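Local coordinates for dipeptide Epimerase (Enterococcus faecalis V583, PDB 3JVA), which belongs to the mandelate racemase/muconate lactonizing enzyme family of the enolase superfamily and holds a magnesium ion in its barrel domain, at residues E215-R220 with E224-V229; E241-A246 with D259-K264; E251-G256 with A284-M289. All blocks are in the same frame, centred on the assembly; numbering follows the deposited sequence.

Interaction 1 of 3, residues E215-R220 with E224-V229; sequences EQPVKR and EGLKYV. With MG (magnesium ion), chain O.
Pro217 and Val218 rest on Leu226 and Val229 of the helix that follows. Pro217 CD meets Leu226 CD1 at 3.7 Å, and the two side chains cross at about a right angle. Next to it, Pro217 CG is 4.0 Å from Val229 CG1. Val218 reaches the helix with both methyls. Val218 CG2 presses on the backbone and base of Leu226 and lies 3.7 Å from Leu226 CB, while Val218 CG1 touches CG2 of Val229. With CG anti to the backbone N (chi1 -178°), the branch of Leu226 is brought across to the loop, CD1 on Pro217 and CD2 more loosely by Gln216 NE2. The contact is buried and apolar.

Gln216 holds the turn of the loop. Gln216 NE2 donates a nearly straight bond of 2.8 Å to Val218 O (N-H...O angle 171°). Val218 O lies in the plane of the Gln216 amide, but NE2 sits tilted from the carbonyl plane. NE2 also bonds to Ser242 OG, and OE1 accepts from Asp240 N, which fixes the rotation of the amide.

One residue earlier, Glu215 points away from the helix. Its extended chain carries Glu215 OE2 to the magnesium ion at 1.8 Å, while Glu215 OE1 stays 3.5 Å from the metal. Three waters and OD2 atoms of Asp189 and Asp240 complete six ligands. Asn262 ND2 makes a weak hydrogen bond to the same OE2.

The metal ligand at the end of strand 213-215, and the loop leading from it to helix 223-232, are characteristic of the beta/alpha barrel of the enolase superfamily. Three acidic residues there hold magnesium.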
# COMPACT_ATOMS: atom_id res chain seq x y z
N GLU B 215 -28.20 -7.87 -6.60
CA GLU B 215 -27.46 -7.51 -7.80
C GLU B 215 -27.23 -6.00 -7.91
O GLU B 215 -28.13 -5.21 -7.67
CB GLU B 215 -28.26 -7.99 -9.00
CG GLU B 215 -27.50 -8.21 -10.26
CD GLU B 215 -28.38 -8.80 -11.35
OE1 GLU B 215 -29.21 -9.69 -11.04
OE2 GLU B 215 -28.23 -8.38 -12.50
N GLN B 216 -26.00 -5.64 -8.28
CA GLN B 216 -25.59 -4.25 -8.51
C GLN B 216 -26.31 -3.18 -7.68
O GLN B 216 -27.11 -2.41 -8.21
CB GLN B 216 -25.77 -3.94 -10.00
CG GLN B 216 -25.03 -2.71 -10.50
CD GLN B 216 -23.53 -2.91 -10.51
OE1 GLN B 216 -23.03 -3.95 -10.97
NE2 GLN B 216 -22.80 -1.92 -10.02
N PRO B 217 -26.01 -3.10 -6.38
CA PRO B 217 -26.68 -2.09 -5.55
C PRO B 217 -26.26 -0.64 -5.78
O PRO B 217 -27.00 0.28 -5.43
CB PRO B 217 -26.37 -2.57 -4.13
CG PRO B 217 -25.02 -3.19 -4.27
CD PRO B 217 -25.14 -3.97 -5.57
N VAL B 218 -25.09 -0.42 -6.38
CA VAL B 218 -24.61 0.93 -6.66
C VAL B 218 -24.26 1.13 -8.13
O VAL B 218 -24.22 0.17 -8.90
CB VAL B 218 -23.37 1.27 -5.80
CG1 VAL B 218 -23.70 1.13 -4.33
CG2 VAL B 218 -22.20 0.35 -6.17
N LYS B 219 -24.02 2.38 -8.52
CA LYS B 219 -23.67 2.71 -9.90
C LYS B 219 -22.48 1.89 -10.37
O LYS B 219 -21.53 1.67 -9.62
CB LYS B 219 -23.38 4.20 -10.04
CG LYS B 219 -24.63 5.06 -10.04
CD LYS B 219 -24.32 6.52 -10.28
CE LYS B 219 -25.60 7.33 -10.37
NZ LYS B 219 -25.33 8.78 -10.59
N ARG B 220 -22.53 1.46 -11.62
CA ARG B 220 -21.50 0.60 -12.19
C ARG B 220 -20.05 1.03 -12.07
O ARG B 220 -19.17 0.18 -11.91
CB ARG B 220 -21.84 0.30 -13.66
CG ARG B 220 -21.89 1.51 -14.59
CD ARG B 220 -22.56 1.11 -15.90
NE ARG B 220 -22.55 2.15 -16.92
CZ ARG B 220 -21.51 2.44 -17.70
NH1 ARG B 220 -20.38 1.75 -17.58
NH2 ARG B 220 -21.60 3.40 -18.61
N GLU B 224 -15.32 1.15 -5.55
CA GLU B 224 -14.99 1.29 -4.13
C GLU B 224 -16.27 1.15 -3.31
O GLU B 224 -16.29 0.48 -2.29
CB GLU B 224 -14.35 2.65 -3.86
CG GLU B 224 -12.93 2.79 -4.37
CD GLU B 224 -12.49 4.25 -4.48
OE1 GLU B 224 -12.60 4.99 -3.48
OE2 GLU B 224 -12.03 4.65 -5.57
N GLY B 225 -17.34 1.79 -3.78
CA GLY B 225 -18.61 1.73 -3.09
C GLY B 225 -19.22 0.34 -3.16
O GLY B 225 -19.82 -0.14 -2.20
N LEU B 226 -19.08 -0.31 -4.31
CA LEU B 226 -19.61 -1.66 -4.48
C LEU B 226 -18.88 -2.58 -3.51
O LEU B 226 -19.48 -3.45 -2.88
CB LEU B 226 -19.42 -2.12 -5.93
CG LEU B 226 -19.96 -3.49 -6.33
CD1 LEU B 226 -21.44 -3.59 -6.00
CD2 LEU B 226 -19.72 -3.69 -7.83
N LYS B 227 -17.57 -2.36 -3.39
CA LYS B 227 -16.72 -3.14 -2.49
C LYS B 227 -17.16 -2.90 -1.04
O LYS B 227 -17.20 -3.82 -0.23
CB LYS B 227 -15.26 -2.70 -2.68
CG LYS B 227 -14.27 -3.18 -1.64
CD LYS B 227 -14.01 -4.67 -1.72
CE LYS B 227 -12.65 -5.01 -1.14
NZ LYS B 227 -12.48 -4.51 0.26
N TYR B 228 -17.50 -1.65 -0.72
CA TYR B 228 -17.94 -1.28 0.62
C TYR B 228 -19.20 -2.06 0.99
O TYR B 228 -19.28 -2.65 2.06
CB TYR B 228 -18.23 0.23 0.68
CG TYR B 228 -18.81 0.68 2.00
CD1 TYR B 228 -18.00 0.80 3.13
CD2 TYR B 228 -20.16 0.99 2.12
CE1 TYR B 228 -18.54 1.21 4.36
CE2 TYR B 228 -20.71 1.40 3.35
CZ TYR B 228 -19.89 1.51 4.46
OH TYR B 228 -20.41 1.93 5.67
N VAL B 229 -20.18 -2.06 0.09
CA VAL B 229 -21.42 -2.78 0.35
C VAL B 229 -21.15 -4.26 0.61
O VAL B 229 -21.58 -4.82 1.62
CB VAL B 229 -22.39 -2.66 -0.83
CG1 VAL B 229 -23.67 -3.44 -0.55
CG2 VAL B 229 -22.71 -1.20 -1.09
MG MG O . -28.99 -6.97 -13.29
O HOH W 1 -29.73 -5.55 -14.57
O HOH W 2 -30.06 -8.28 -14.61
O HOH W 3 -28.17 -5.42 -12.19

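Interaction 2 of 3, residues E241-A246 with D259-K264; sequences ESCFDA and DVINIK
Cys243 and Ile261 mark the closest approach of the two backbones, with CA atoms 7.2 Å apart. Segment 241-246 is an irregular loop. Segment 259-264 is extended and contains barrel strand 260-263. The backbones do not pair as in a sheet; Cys243 O and Asn262 O stay 4.2 Å apart. Lys267 NZ joins these two carbonyls, donating a hydrogen bond to each.

The direct side-chain contact is small and apolar. Cys243 SG touches Ile261 CG2 at 3.6 Å, and Cys243 CB backs it. The thiol is swung anti to the backbone N of Cys243 (chi1 179°), which lays it against the isoleucine methyl.

Two waters bridge the polar parts. Water 4 donates to Glu241 OE2 at 3.0 Å and accepts from Lys264 NZ at 2.9 Å. It bridges Glu241 OE2 and Lys264 NZ, which are 4.7 Å apart and not in direct contact. The lysine chain is extended, and NZ also forms a long, weak ion pair with Asp240 OD1. Water 5 donates to Phe244 O at 2.9 Å. Its links to Cys243 O and Lys264 N are weak.

Asp245 ends the loop as the N-cap of helix 246-255, its OD1 bonding to Asp248 N. Strand 260-263 lies between parallel strands 236-239 and 287-290. Asn262 reaches the metal site, the nearest atom of its side chain about 4 Å from the magnesium ion. Ile261 also packs on Cys281 of helix 271-284, while Leu252 of helix 246-255 touches both Cys243 and Ile261.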
# COMPACT_ATOMS: atom_id res chain seq x y z
N GLU B 241 -23.91 -4.63 -14.09
CA GLU B 241 -23.44 -3.54 -14.94
C GLU B 241 -21.96 -3.19 -14.73
O GLU B 241 -21.33 -2.66 -15.64
CB GLU B 241 -24.32 -2.29 -14.74
CG GLU B 241 -25.72 -2.35 -15.38
CD GLU B 241 -26.69 -3.30 -14.69
OE1 GLU B 241 -26.45 -3.67 -13.52
OE2 GLU B 241 -27.71 -3.66 -15.31
N SER B 242 -21.41 -3.48 -13.55
CA SER B 242 -20.00 -3.19 -13.29
C SER B 242 -19.10 -4.14 -14.08
O SER B 242 -17.89 -3.92 -14.16
CB SER B 242 -19.67 -3.30 -11.80
OG SER B 242 -20.15 -2.18 -11.07
N CYS B 243 -19.68 -5.20 -14.64
CA CYS B 243 -18.90 -6.15 -15.42
C CYS B 243 -19.46 -6.37 -16.82
O CYS B 243 -20.49 -7.03 -16.98
CB CYS B 243 -18.79 -7.50 -14.72
SG CYS B 243 -17.84 -8.73 -15.69
N PHE B 244 -18.77 -5.81 -17.81
CA PHE B 244 -19.16 -5.97 -19.21
C PHE B 244 -18.26 -7.02 -19.84
O PHE B 244 -18.74 -8.01 -20.38
CB PHE B 244 -19.00 -4.65 -19.98
CG PHE B 244 -20.22 -3.77 -19.95
CD1 PHE B 244 -20.87 -3.50 -18.75
CD2 PHE B 244 -20.72 -3.21 -21.11
CE1 PHE B 244 -21.99 -2.67 -18.71
CE2 PHE B 244 -21.84 -2.38 -21.09
CZ PHE B 244 -22.47 -2.11 -19.88
N ASP B 245 -16.94 -6.82 -19.72
CA ASP B 245 -15.96 -7.74 -20.31
C ASP B 245 -14.93 -8.35 -19.36
O ASP B 245 -14.95 -8.13 -18.15
CB ASP B 245 -15.22 -7.04 -21.46
CG ASP B 245 -14.49 -5.78 -21.01
OD1 ASP B 245 -14.06 -5.73 -19.84
OD2 ASP B 245 -14.34 -4.85 -21.83
N ALA B 246 -14.02 -9.13 -19.93
CA ALA B 246 -12.98 -9.81 -19.15
C ALA B 246 -12.11 -8.84 -18.37
O ALA B 246 -11.68 -9.14 -17.26
CB ALA B 246 -12.11 -10.66 -20.07
N ASP B 259 -19.13 -10.67 -4.48
CA ASP B 259 -19.20 -12.09 -4.17
C ASP B 259 -19.45 -12.94 -5.42
O ASP B 259 -18.99 -14.08 -5.49
CB ASP B 259 -20.32 -12.37 -3.18
CG ASP B 259 -20.12 -11.67 -1.86
OD1 ASP B 259 -19.05 -11.88 -1.24
OD2 ASP B 259 -21.02 -10.91 -1.44
N VAL B 260 -20.18 -12.37 -6.38
CA VAL B 260 -20.54 -13.07 -7.60
C VAL B 260 -20.58 -12.10 -8.78
O VAL B 260 -20.81 -10.91 -8.60
CB VAL B 260 -21.94 -13.72 -7.45
CG1 VAL B 260 -22.32 -14.49 -8.72
CG2 VAL B 260 -21.96 -14.63 -6.25
N ILE B 261 -20.35 -12.62 -9.98
CA ILE B 261 -20.38 -11.77 -11.17
C ILE B 261 -21.38 -12.30 -12.18
O ILE B 261 -21.38 -13.49 -12.50
CB ILE B 261 -18.97 -11.66 -11.80
CG1 ILE B 261 -18.08 -10.81 -10.89
CG2 ILE B 261 -19.05 -11.06 -13.20
CD1 ILE B 261 -16.62 -10.72 -11.33
N ASN B 262 -22.23 -11.41 -12.68
CA ASN B 262 -23.26 -11.77 -13.65
C ASN B 262 -22.80 -11.48 -15.07
O ASN B 262 -22.52 -10.34 -15.43
CB ASN B 262 -24.55 -11.00 -13.34
CG ASN B 262 -25.77 -11.55 -14.08
OD1 ASN B 262 -25.80 -12.72 -14.48
ND2 ASN B 262 -26.79 -10.72 -14.23
N ILE B 263 -22.73 -12.54 -15.86
CA ILE B 263 -22.33 -12.45 -17.26
C ILE B 263 -23.56 -12.32 -18.14
O ILE B 263 -24.59 -12.92 -17.86
CB ILE B 263 -21.62 -13.75 -17.72
CG1 ILE B 263 -20.35 -13.99 -16.91
CG2 ILE B 263 -21.32 -13.68 -19.22
CD1 ILE B 263 -19.74 -15.38 -17.15
N LYS B 264 -23.46 -11.51 -19.20
CA LYS B 264 -24.53 -11.41 -20.19
C LYS B 264 -23.81 -11.38 -21.53
O LYS B 264 -22.92 -10.56 -21.75
CB LYS B 264 -25.38 -10.15 -20.02
CG LYS B 264 -26.29 -10.21 -18.80
CD LYS B 264 -27.19 -8.99 -18.71
CE LYS B 264 -28.00 -9.02 -17.41
NZ LYS B 264 -28.86 -7.81 -17.27
O HOH W 4 -26.96 -5.67 -17.34
O HOH W 5 -20.64 -9.71 -18.94

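Interaction 3 of 3, residues E251-G256 with A284-M289; sequences ELVKKG and AGIECM
In the outer layer of the beta/alpha barrel, Val253 on helix 246-255 packs against Ala284 and Ile286, where helix 271-284 ends and the chain turns toward strand 287-290. Both helices end in a Schellman motif. At Gly256 (phi 63°) Thr257 N bonds back to Leu252 O, and Gly256 N makes a weak bond to Val253 O at 3.2 Å. Gly285 (phi 79°) reverses the chain in the same way between Ala284 and Ile286. This turn brings together the side chains of Ala284 and Ile286, whose CB atoms both point toward Val253.

The contact is apolar and rests on one valine. Val253 CB faces Ala284 CB at 3.6 Å, and Val253 CG1 touches Ala284 CB at 3.8 Å. Ile280 of helix 271-284 also packs on Val253. Ala284 also packs on Leu250 of a neighbouring subunit.

Ile286 comes in at an oblique angle to the valine. With CG1 turned anti to the carbonyl carbon and CD1 extended beyond it (chi2 179°), the tip of Ile286 reaches Val253. Ile286 CD1 is 4.0 Å from Val253 CB and only 3.4 Å from Val253 CG1, close for two methyl carbons.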
# COMPACT_ATOMS: atom_id res chain seq x y z
N GLU B 251 -10.47 -6.66 -12.95
CA GLU B 251 -10.41 -5.57 -11.99
C GLU B 251 -11.27 -5.88 -10.77
O GLU B 251 -10.85 -5.66 -9.64
CB GLU B 251 -10.88 -4.27 -12.65
CG GLU B 251 -10.79 -3.03 -11.76
CD GLU B 251 -9.38 -2.79 -11.25
OE1 GLU B 251 -8.41 -2.99 -12.02
OE2 GLU B 251 -9.23 -2.37 -10.08
N LEU B 252 -12.47 -6.43 -11.01
CA LEU B 252 -13.39 -6.78 -9.93
C LEU B 252 -12.83 -7.83 -8.98
O LEU B 252 -12.93 -7.68 -7.76
CB LEU B 252 -14.73 -7.25 -10.50
CG LEU B 252 -15.64 -6.17 -11.09
CD1 LEU B 252 -16.80 -6.80 -11.83
CD2 LEU B 252 -16.14 -5.26 -9.96
N VAL B 253 -12.23 -8.89 -9.52
CA VAL B 253 -11.68 -9.93 -8.65
C VAL B 253 -10.39 -9.45 -7.99
O VAL B 253 -10.07 -9.86 -6.88
CB VAL B 253 -11.41 -11.25 -9.40
CG1 VAL B 253 -12.69 -11.75 -10.05
CG2 VAL B 253 -10.31 -11.06 -10.43
N LYS B 254 -9.65 -8.58 -8.68
CA LYS B 254 -8.40 -8.03 -8.15
C LYS B 254 -8.68 -7.29 -6.85
O LYS B 254 -8.01 -7.50 -5.84
CB LYS B 254 -7.77 -7.04 -9.13
CG LYS B 254 -7.00 -7.66 -10.29
CD LYS B 254 -6.31 -6.57 -11.10
CE LYS B 254 -5.45 -7.15 -12.21
NZ LYS B 254 -4.72 -6.09 -12.98
N LYS B 255 -9.67 -6.40 -6.89
CA LYS B 255 -10.04 -5.61 -5.72
C LYS B 255 -10.97 -6.35 -4.76
O LYS B 255 -11.23 -5.86 -3.66
CB LYS B 255 -10.72 -4.31 -6.16
CG LYS B 255 -9.89 -3.44 -7.10
CD LYS B 255 -10.57 -2.11 -7.40
CE LYS B 255 -10.49 -1.13 -6.23
NZ LYS B 255 -11.24 -1.55 -5.01
N GLY B 256 -11.45 -7.52 -5.16
CA GLY B 256 -12.36 -8.27 -4.30
C GLY B 256 -13.63 -7.46 -4.09
O GLY B 256 -14.18 -7.41 -3.00
N ALA B 284 -10.36 -16.92 -9.31
CA ALA B 284 -10.39 -16.06 -8.13
C ALA B 284 -11.32 -16.60 -7.04
O ALA B 284 -11.42 -16.02 -5.96
CB ALA B 284 -10.84 -14.66 -8.54
N GLY B 285 -12.00 -17.70 -7.32
CA GLY B 285 -12.90 -18.29 -6.35
C GLY B 285 -14.25 -17.59 -6.27
O GLY B 285 -14.93 -17.62 -5.25
N ILE B 286 -14.63 -16.95 -7.37
CA ILE B 286 -15.89 -16.22 -7.46
C ILE B 286 -16.80 -16.93 -8.46
O ILE B 286 -16.39 -17.22 -9.58
CB ILE B 286 -15.63 -14.77 -7.95
CG1 ILE B 286 -14.82 -14.02 -6.89
CG2 ILE B 286 -16.94 -14.06 -8.25
CD1 ILE B 286 -14.49 -12.59 -7.28
N GLU B 287 -18.03 -17.22 -8.05
CA GLU B 287 -18.97 -17.88 -8.95
C GLU B 287 -19.60 -16.88 -9.91
O GLU B 287 -19.61 -15.67 -9.65
CB GLU B 287 -20.07 -18.60 -8.16
CG GLU B 287 -19.60 -19.91 -7.53
CD GLU B 287 -20.67 -20.56 -6.65
OE1 GLU B 287 -21.87 -20.32 -6.87
OE2 GLU B 287 -20.29 -21.33 -5.75
N CYS B 288 -20.11 -17.40 -11.02
CA CYS B 288 -20.75 -16.58 -12.03
C CYS B 288 -22.21 -16.95 -12.26
O CYS B 288 -22.61 -18.10 -12.08
CB CYS B 288 -20.02 -16.70 -13.38
SG CYS B 288 -18.44 -15.83 -13.47
N MET B 289 -23.00 -15.97 -12.65
CA MET B 289 -24.39 -16.21 -13.01
C MET B 289 -24.43 -15.70 -14.43
O MET B 289 -23.54 -14.95 -14.84
CB MET B 289 -25.37 -15.39 -12.16
CG MET B 289 -26.82 -15.54 -12.62
SD MET B 289 -28.04 -14.84 -11.47
CE MET B 289 -28.26 -13.22 -12.14

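From the N terminus, interaction 1 comes first. It closes a short loop, folding the chain after strand 213-215 onto helix 223-232, and it is complete before the others begin. Interaction 2 opens at 241 and closes at 264, around helix 246-255. Interaction 3 starts inside that span, at 251, and ends beyond it at 289, so these two cross. They also meet in the sheet, where Ile263 N and Met289 O, and Met289 N and Ile261 O, probably form hydrogen bonds. Ser242 ties interaction 2 to interaction 1 through Arg220 O. Together the three contacts join consecutive strands and helices of one barrel domain.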